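Local coordinates for protein putative thiosugar synthase (Amycolatopsis orientalis, PDB 4N6F) that probably transfers sulphur from a carrier protein to a sugar phosphate in 2-thiosugar biosynthesis, using a TIM barrel related to the thiazole synthase ThiG, at residues 64-69 / 73-78; 217-222 / 231-236. All coordinates share one frame; numbering follows the deposited sequence.

Contact 1: residues 64-69 / 73-78; sequences LLLMDL and LPLDDF. With CA (calcium ion), chain D.
Leu66 and Leu69 both hold CG anti to the backbone N (chi1 -178° and -174°), which swings their methyl groups round so that Leu66 meets Leu75 and Leu69 meets both Leu73 and Leu75. Leu75 answers with CG anti to its carbonyl carbon (chi1 -63°), and its two methyls reach different partners. Its CD1 lies 3.8 Å from CD1 of Leu66, the two chains slanting past each other. Its CD2 faces CD2 of Leu69 at 4.2 Å, with the side chains close to a right angle. Leu73, by contrast, runs alongside Leu69 in the same direction, and their CD1 atoms are 4.1 Å apart. The backbone joins in where Leu73 N donates to Leu69 O at 3.1 Å. All this belongs to a beta-alpha-beta crossover of the TIM barrel, in which helix 60-70 links the neighbouring parallel strands 50-52 and 79-83. Phe51 on the first of these strands meets Leu66, Leu69 and Leu75, while Val39 and Leu43 of helix 36-46 flank Leu69 and Leu73. Pro74 centres an inverse gamma turn that leads into the short 3-10 segment 75-77. Away from the leucines, Asp68 chelates a calcium ion through OD1 (2.3 Å) and its own backbone O (2.5 Å). Three waters, Asp71 and Glu72 complete that site.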
ATOM      1  N   LEU A  64      16.369   5.700 -33.574  1.00 38.51           N
ATOM      2  CA  LEU A  64      17.397   6.395 -32.795  1.00 39.26           C
ATOM      3  C   LEU A  64      17.105   6.406 -31.302  1.00 36.65           C
ATOM      4  O   LEU A  64      18.021   6.290 -30.501  1.00 36.05           O
ATOM      5  CB  LEU A  64      17.578   7.831 -33.286  1.00 40.56           C
ATOM      6  CG  LEU A  64      18.192   8.013 -34.677  1.00 41.52           C
ATOM      7  CD1 LEU A  64      18.349   9.502 -34.948  1.00 41.71           C
ATOM      8  CD2 LEU A  64      19.530   7.297 -34.789  1.00 42.26           C
ATOM      9  N   LEU A  65      15.838   6.560 -30.930  1.00 35.75           N
ATOM     10  CA  LEU A  65      15.441   6.496 -29.523  1.00 35.65           C
ATOM     11  C   LEU A  65      15.696   5.101 -28.948  1.00 34.97           C
ATOM     12  O   LEU A  65      16.219   4.972 -27.840  1.00 34.35           O
ATOM     13  CB  LEU A  65      13.967   6.880 -29.341  1.00 36.97           C
ATOM     14  CG  LEU A  65      13.578   8.343 -29.600  1.00 38.98           C
ATOM     15  CD1 LEU A  65      12.067   8.505 -29.493  1.00 37.69           C
ATOM     16  CD2 LEU A  65      14.278   9.313 -28.651  1.00 39.59           C
ATOM     17  N   LEU A  66      15.346   4.062 -29.701  1.00 34.71           N
ATOM     18  CA  LEU A  66      15.609   2.693 -29.254  1.00 36.94           C
ATOM     19  C   LEU A  66      17.107   2.450 -29.043  1.00 37.04           C
ATOM     20  O   LEU A  66      17.511   1.961 -27.988  1.00 37.60           O
ATOM     21  CB  LEU A  66      15.035   1.649 -30.223  1.00 36.98           C
ATOM     22  CG  LEU A  66      15.242   0.197 -29.764  1.00 38.87           C
ATOM     23  CD1 LEU A  66      14.398  -0.095 -28.522  1.00 38.73           C
ATOM     24  CD2 LEU A  66      14.951  -0.807 -30.876  1.00 39.84           C
ATOM     25  N   MET A  67      17.921   2.783 -30.041  1.00 38.35           N
ATOM     26  CA  MET A  67      19.380   2.614 -29.930  1.00 41.25           C
ATOM     27  C   MET A  67      19.956   3.417 -28.764  1.00 37.34           C
ATOM     28  O   MET A  67      20.836   2.933 -28.054  1.00 34.38           O
ATOM     29  CB  MET A  67      20.093   2.985 -31.241  1.00 46.18           C
ATOM     30  CG  MET A  67      20.001   1.921 -32.335  1.00 52.88           C
ATOM     31  SD  MET A  67      20.946   0.392 -32.038  1.00 64.15           S
ATOM     32  CE  MET A  67      19.646  -0.733 -31.516  1.00 60.14           C
ATOM     33  N   ASP A  68      19.441   4.627 -28.553  1.00 34.73           N
ATOM     34  CA  ASP A  68      19.807   5.411 -27.374  1.00 34.62           C
ATOM     35  C   ASP A  68      19.452   4.660 -26.073  1.00 34.10           C
ATOM     36  O   ASP A  68      20.264   4.594 -25.155  1.00 32.62           O
ATOM     37  CB  ASP A  68      19.124   6.793 -27.414  1.00 35.14           C
ATOM     38  CG  ASP A  68      19.751   7.808 -26.446  1.00 35.09           C
ATOM     39  OD1 ASP A  68      20.706   7.462 -25.723  1.00 36.41           O
ATOM     40  OD2 ASP A  68      19.289   8.974 -26.413  1.00 36.05           O
ATOM     41  N   LEU A  69      18.256   4.079 -26.001  1.00 33.50           N
ATOM     42  CA  LEU A  69      17.821   3.376 -24.787  1.00 31.68           C
ATOM     43  C   LEU A  69      18.576   2.062 -24.572  1.00 32.56           C
ATOM     44  O   LEU A  69      18.851   1.682 -23.436  1.00 31.14           O
ATOM     45  CB  LEU A  69      16.321   3.105 -24.839  1.00 32.70           C
ATOM     46  CG  LEU A  69      15.673   2.494 -23.590  1.00 33.41           C
ATOM     47  CD1 LEU A  69      15.817   3.396 -22.363  1.00 33.72           C
ATOM     48  CD2 LEU A  69      14.208   2.215 -23.877  1.00 33.84           C
ATOM     49  N   LEU A  73      19.788   0.453 -20.779  1.00 41.55           N
ATOM     50  CA  LEU A  73      18.949  -0.566 -20.163  1.00 41.81           C
ATOM     51  C   LEU A  73      19.257  -1.896 -20.829  1.00 39.50           C
ATOM     52  O   LEU A  73      19.503  -1.920 -22.028  1.00 42.14           O
ATOM     53  CB  LEU A  73      17.465  -0.265 -20.413  1.00 41.52           C
ATOM     54  CG  LEU A  73      16.593   0.300 -19.306  1.00 43.31           C
ATOM     55  CD1 LEU A  73      15.157   0.307 -19.803  1.00 43.92           C
ATOM     56  CD2 LEU A  73      16.688  -0.492 -18.013  1.00 44.27           C
ATOM     57  N   PRO A  74      19.218  -3.002 -20.069  1.00 38.79           N
ATOM     58  CA  PRO A  74      19.310  -4.328 -20.685  1.00 38.65           C
ATOM     59  C   PRO A  74      17.960  -4.769 -21.255  1.00 37.30           C
ATOM     60  O   PRO A  74      17.216  -5.488 -20.595  1.00 38.36           O
ATOM     61  CB  PRO A  74      19.734  -5.224 -19.514  1.00 38.28           C
ATOM     62  CG  PRO A  74      19.154  -4.568 -18.306  1.00 39.20           C
ATOM     63  CD  PRO A  74      19.181  -3.082 -18.592  1.00 40.50           C
ATOM     64  N   LEU A  75      17.645  -4.339 -22.474  1.00 36.77           N
ATOM     65  CA  LEU A  75      16.332  -4.625 -23.063  1.00 36.75           C
ATOM     66  C   LEU A  75      16.114  -6.111 -23.365  1.00 38.13           C
ATOM     67  O   LEU A  75      14.984  -6.534 -23.603  1.00 35.52           O
ATOM     68  CB  LEU A  75      16.095  -3.782 -24.314  1.00 36.13           C
ATOM     69  CG  LEU A  75      16.048  -2.265 -24.095  1.00 36.73           C
ATOM     70  CD1 LEU A  75      15.962  -1.542 -25.427  1.00 36.18           C
ATOM     71  CD2 LEU A  75      14.893  -1.843 -23.195  1.00 36.39           C
ATOM     72  N   ASP A  76      17.188  -6.896 -23.329  1.00 40.43           N
ATOM     73  CA  ASP A  76      17.098  -8.354 -23.436  1.00 42.18           C
ATOM     74  C   ASP A  76      16.454  -9.003 -22.208  1.00 40.26           C
ATOM     75  O   ASP A  76      15.933 -10.101 -22.302  1.00 42.87           O
ATOM     76  CB  ASP A  76      18.489  -8.969 -23.655  1.00 44.17           C
ATOM     77  CG  ASP A  76      19.442  -8.701 -22.491  1.00 46.80           C
ATOM     78  OD1 ASP A  76      19.966  -7.569 -22.396  1.00 50.12           O
ATOM     79  OD2 ASP A  76      19.659  -9.616 -21.667  1.00 48.59           O
ATOM     80  N   ASP A  77      16.512  -8.337 -21.059  1.00 40.61           N
ATOM     81  CA  ASP A  77      15.845  -8.831 -19.855  1.00 41.77           C
ATOM     82  C   ASP A  77      14.323  -8.610 -19.887  1.00 37.76           C
ATOM     83  O   ASP A  77      13.622  -9.089 -19.014  1.00 39.19           O
ATOM     84  CB  ASP A  77      16.424  -8.163 -18.599  1.00 46.87           C
ATOM     85  CG  ASP A  77      17.846  -8.631 -18.270  1.00 52.11           C
ATOM     86  OD1 ASP A  77      18.342  -9.593 -18.903  1.00 54.30           O
ATOM     87  OD2 ASP A  77      18.463  -8.030 -17.361  1.00 55.58           O
ATOM     88  N   PHE A  78      13.824  -7.888 -20.888  1.00 32.57           N
ATOM     89  CA  PHE A  78      12.421  -7.503 -20.937  1.00 29.92           C
ATOM     90  C   PHE A  78      11.681  -8.340 -21.962  1.00 28.33           C
ATOM     91  O   PHE A  78      12.249  -8.721 -22.986  1.00 27.98           O
ATOM     92  CB  PHE A  78      12.283  -6.022 -21.312  1.00 28.31           C
ATOM     93  CG  PHE A  78      12.744  -5.075 -20.240  1.00 27.23           C
ATOM     94  CD1 PHE A  78      14.093  -4.936 -19.945  1.00 27.13           C
ATOM     95  CD2 PHE A  78      11.832  -4.308 -19.537  1.00 27.27           C
ATOM     96  CE1 PHE A  78      14.523  -4.059 -18.962  1.00 26.29           C
ATOM     97  CE2 PHE A  78      12.254  -3.424 -18.558  1.00 26.79           C
ATOM     98  CZ  PHE A  78      13.604  -3.305 -18.265  1.00 26.67           C
TER
HETATM   99 CA    CA D 302      22.302   6.056 -24.764  1.00 41.79          CA
HETATM  100  O   HOH W   1      24.711   6.169 -23.309  1.00 52.55           O
HETATM  101  O   HOH W   2      23.365   5.968 -26.844  1.00 36.99           O
HETATM  102  O   HOH W   3      23.003   8.604 -24.353  1.00 51.56           O

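Contact 2: residues 217-222 / 231-236. With F6R (fructose -6-phosphate), chain F.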
ATOM      1  N   ASN A 217       1.209   4.965 -15.463  1.00 27.17           N
ATOM      2  CA  ASN A 217       1.773   5.941 -16.364  1.00 27.36           C
ATOM      3  C   ASN A 217       1.824   7.362 -15.801  1.00 27.75           C
ATOM      4  O   ASN A 217       2.843   7.808 -15.393  1.00 27.22           O
ATOM      5  CB  ASN A 217       1.002   5.919 -17.677  1.00 28.45           C
ATOM      6  CG  ASN A 217       1.485   6.958 -18.663  1.00 28.83           C
ATOM      7  OD1 ASN A 217       2.424   7.639 -18.422  1.00 30.27           O
ATOM      8  ND2 ASN A 217       0.831   7.057 -19.764  1.00 27.17           N
ATOM      9  N   THR A 218       0.686   8.019 -15.708  1.00 28.06           N
ATOM     10  CA  THR A 218       0.598   9.390 -15.270  1.00 27.68           C
ATOM     11  C   THR A 218       1.119   9.631 -13.848  1.00 28.42           C
ATOM     12  O   THR A 218       1.705  10.622 -13.598  1.00 27.25           O
ATOM     13  CB  THR A 218      -0.841   9.926 -15.383  1.00 27.33           C
ATOM     14  OG1 THR A 218      -1.242   9.915 -16.727  1.00 26.46           O
ATOM     15  CG2 THR A 218      -0.940  11.311 -14.889  1.00 27.36           C
ATOM     16  N   ALA A 219       0.884   8.721 -12.930  1.00 28.37           N
ATOM     17  CA  ALA A 219       1.367   8.852 -11.545  1.00 28.27           C
ATOM     18  C   ALA A 219       2.883   9.041 -11.410  1.00 28.92           C
ATOM     19  O   ALA A 219       3.352   9.702 -10.473  1.00 28.93           O
ATOM     20  CB  ALA A 219       0.943   7.648 -10.727  1.00 28.17           C
ATOM     21  N   LEU A 220       3.635   8.419 -12.311  1.00 29.54           N
ATOM     22  CA  LEU A 220       5.091   8.559 -12.362  1.00 31.32           C
ATOM     23  C   LEU A 220       5.489   9.867 -13.031  1.00 34.15           C
ATOM     24  O   LEU A 220       6.288  10.624 -12.493  1.00 36.29           O
ATOM     25  CB  LEU A 220       5.717   7.388 -13.131  1.00 30.62           C
ATOM     26  CG  LEU A 220       5.373   5.997 -12.598  1.00 31.12           C
ATOM     27  CD1 LEU A 220       6.092   4.914 -13.384  1.00 31.29           C
ATOM     28  CD2 LEU A 220       5.713   5.896 -11.117  1.00 31.04           C
ATOM     29  N   VAL A 221       4.921  10.118 -14.204  1.00 37.50           N
ATOM     30  CA  VAL A 221       5.218  11.324 -14.981  1.00 40.42           C
ATOM     31  C   VAL A 221       4.954  12.596 -14.188  1.00 40.05           C
ATOM     32  O   VAL A 221       5.705  13.559 -14.316  1.00 40.98           O
ATOM     33  CB  VAL A 221       4.390  11.356 -16.285  1.00 41.87           C
ATOM     34  CG1 VAL A 221       4.486  12.708 -16.987  1.00 44.92           C
ATOM     35  CG2 VAL A 221       4.865  10.262 -17.220  1.00 44.01           C
ATOM     36  N   ARG A 222       3.893  12.606 -13.382  1.00 39.09           N
ATOM     37  CA  ARG A 222       3.469  13.822 -12.684  1.00 39.50           C
ATOM     38  C   ARG A 222       3.888  13.892 -11.230  1.00 38.07           C
ATOM     39  O   ARG A 222       3.500  14.822 -10.541  1.00 39.04           O
ATOM     40  CB  ARG A 222       1.947  14.022 -12.775  1.00 42.80           C
ATOM     41  CG  ARG A 222       1.416  14.139 -14.199  1.00 46.53           C
ATOM     42  CD  ARG A 222       0.536  15.366 -14.409  1.00 49.93           C
ATOM     43  NE  ARG A 222      -0.897  15.124 -14.206  1.00 54.79           N
ATOM     44  CZ  ARG A 222      -1.798  14.903 -15.174  1.00 55.14           C
ATOM     45  NH1 ARG A 222      -1.445  14.861 -16.461  1.00 55.50           N
ATOM     46  NH2 ARG A 222      -3.074  14.708 -14.852  1.00 51.17           N
ATOM     47  N   ALA A 231       9.765   3.480  -7.503  1.00 26.10           N
ATOM     48  CA  ALA A 231      10.296   2.605  -6.449  1.00 25.70           C
ATOM     49  C   ALA A 231       9.237   2.280  -5.411  1.00 25.78           C
ATOM     50  O   ALA A 231       9.111   1.131  -4.982  1.00 25.17           O
ATOM     51  CB  ALA A 231      11.518   3.225  -5.775  1.00 25.11           C
ATOM     52  N   ALA A 232       8.488   3.297  -5.009  1.00 25.74           N
ATOM     53  CA  ALA A 232       7.421   3.131  -4.040  1.00 26.42           C
ATOM     54  C   ALA A 232       6.347   2.169  -4.538  1.00 26.58           C
ATOM     55  O   ALA A 232       5.807   1.383  -3.772  1.00 26.65           O
ATOM     56  CB  ALA A 232       6.793   4.476  -3.724  1.00 27.18           C
ATOM     57  N   MET A 233       6.031   2.255  -5.821  1.00 28.14           N
ATOM     58  CA  MET A 233       5.021   1.399  -6.418  1.00 28.49           C
ATOM     59  C   MET A 233       5.461  -0.070  -6.516  1.00 28.06           C
ATOM     60  O   MET A 233       4.642  -0.968  -6.301  1.00 25.41           O
ATOM     61  CB  MET A 233       4.612   1.954  -7.776  1.00 28.79           C
ATOM     62  CG  MET A 233       3.656   3.119  -7.615  1.00 29.90           C
ATOM     63  SD  MET A 233       3.169   3.805  -9.190  1.00 31.82           S
ATOM     64  CE  MET A 233       1.865   4.898  -8.631  1.00 30.30           C
ATOM     65  N   ARG A 234       6.736  -0.307  -6.829  1.00 27.56           N
ATOM     66  CA  ARG A 234       7.288  -1.663  -6.801  1.00 29.13           C
ATOM     67  C   ARG A 234       7.057  -2.277  -5.428  1.00 28.33           C
ATOM     68  O   ARG A 234       6.579  -3.407  -5.306  1.00 26.18           O
ATOM     69  CB  ARG A 234       8.791  -1.680  -7.110  1.00 32.03           C
ATOM     70  CG  ARG A 234       9.281  -3.043  -7.579  1.00 36.63           C
ATOM     71  CD  ARG A 234      10.521  -3.559  -6.872  1.00 40.33           C
ATOM     72  NE  ARG A 234      11.757  -2.965  -7.362  1.00 42.89           N
ATOM     73  CZ  ARG A 234      12.802  -3.627  -7.873  1.00 46.58           C
ATOM     74  NH1 ARG A 234      12.801  -4.949  -8.016  1.00 47.43           N
ATOM     75  NH2 ARG A 234      13.872  -2.939  -8.264  1.00 47.29           N
ATOM     76  N   GLN A 235       7.404  -1.518  -4.395  1.00 28.36           N
ATOM     77  CA  GLN A 235       7.284  -1.993  -3.021  1.00 30.08           C
ATOM     78  C   GLN A 235       5.837  -2.229  -2.651  1.00 27.16           C
ATOM     79  O   GLN A 235       5.523  -3.217  -2.005  1.00 26.97           O
ATOM     80  CB  GLN A 235       7.901  -0.986  -2.044  1.00 33.40           C
ATOM     81  CG  GLN A 235       9.410  -0.846  -2.180  1.00 37.51           C
ATOM     82  CD  GLN A 235      10.140  -2.157  -1.951  1.00 42.12           C
ATOM     83  OE1 GLN A 235      11.120  -2.468  -2.629  1.00 45.47           O
ATOM     84  NE2 GLN A 235       9.650  -2.939  -1.003  1.00 45.15           N
ATOM     85  N   ALA A 236       4.967  -1.317  -3.069  1.00 25.53           N
ATOM     86  CA  ALA A 236       3.546  -1.396  -2.761  1.00 25.55           C
ATOM     87  C   ALA A 236       2.874  -2.604  -3.415  1.00 26.13           C
ATOM     88  O   ALA A 236       1.956  -3.201  -2.844  1.00 26.62           O
ATOM     89  CB  ALA A 236       2.844  -0.117  -3.186  1.00 24.61           C
TER
HETATM   90  C1  F6R F 304      -2.149   1.918 -22.812  1.00 34.09           C
HETATM   91  C2  F6R F 304      -1.372   2.977 -22.081  1.00 36.57           C
HETATM   92  C3  F6R F 304      -2.032   4.191 -21.474  1.00 35.05           C
HETATM   93  C4  F6R F 304      -2.718   3.761 -20.176  1.00 32.46           C
HETATM   94  C5  F6R F 304      -3.066   4.965 -19.296  1.00 30.85           C
HETATM   95  C6  F6R F 304      -3.224   4.557 -17.845  1.00 29.00           C
HETATM   96  O2  F6R F 304      -0.158   2.840 -21.915  1.00 41.14           O
HETATM   97  O3  F6R F 304      -2.973   4.843 -22.333  1.00 32.63           O
HETATM   98  O4  F6R F 304      -3.926   3.051 -20.488  1.00 32.15           O
HETATM   99  O5  F6R F 304      -2.061   5.974 -19.368  1.00 28.86           O
HETATM  100  O6  F6R F 304      -3.704   5.680 -17.115  1.00 28.59           O
HETATM  101  P   F6R F 304      -2.770   6.602 -16.210  1.00 27.31           P
HETATM  102  O1P F6R F 304      -2.036   7.439 -17.215  1.00 25.96           O
HETATM  103  O2P F6R F 304      -1.872   5.687 -15.422  1.00 29.47           O
HETATM  104  O3P F6R F 304      -3.788   7.290 -15.346  1.00 26.98           O
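Between Asn217, which meets fructose 6-phosphate, and Leu220, which meets Met233, the segment passes from ligand pocket to hydrophobic core. With chi1 at 177°, the Asn217 side chain extends opposite its own N and lays its amide beside the sugar, where ND2 donates to the ligand's O5 at 3.1 Å. Its OD1 is hydrogen-bonded to the hydroxyl of Tyr33, so both ends of the amide are engaged and its flip is fixed. With an alanine here the amide is gone, and the ligand's O5 and the Tyr33 hydroxyl would probably each lose a hydrogen-bond mate. The backbone N of Asn217 adds a weak bond to phosphate oxygen O2P. Thr218 grips a second phosphate oxygen, O1P, twice: OG1 donates at 2.6 Å and the Thr218 backbone N at 3.2 Å. A phosphate held by backbone N-H groups at the start of a short helix after the eighth barrel strand, here 213-216, is the classic phosphate site of TIM barrels, and the helix end is likely to favour the negative charge. Gly196 N and Ala169 N donate to the ligand as well. On Thr218's other branch, CG2 sits 3.7 Å above the centre of the Arg222 guanidinium. Ala219 turns inward, its CB 3.6 Å from CE of Met233 on helix 226-245. Met233 reaches this far because its chain is extended beyond CG (chi2 179°, chi3 170°). Leu220 then slants across it, CD2 lying 3.8 Å from SD. Ile26 and Val203 also pack on Met233, while Ala232 and Ala236 meet Leu242 and Ala239 of the second subunit.

How the contacts relate
Along the chain contact 1 is complete before contact 2 begins, and both belong to the one TIM barrel. Contact 1 lies in the crossover between the second and third barrel strands, 50-52 and 79-83; contact 2 follows the eighth barrel strand, 213-216. Their centres are 21 Å apart and their nearest atoms about 10 Å, with no direct touch. The first beta-alpha unit lies between them: contact 1 packs on helix 36-46, contact 2 on strand 26-28. Contact 1 thus holds an outer helix against the loop that leads into strand 79-83, beside a peripheral calcium ion, whereas contact 2 joins the phosphate end of the ligand pocket to a helix that also faces the second subunit.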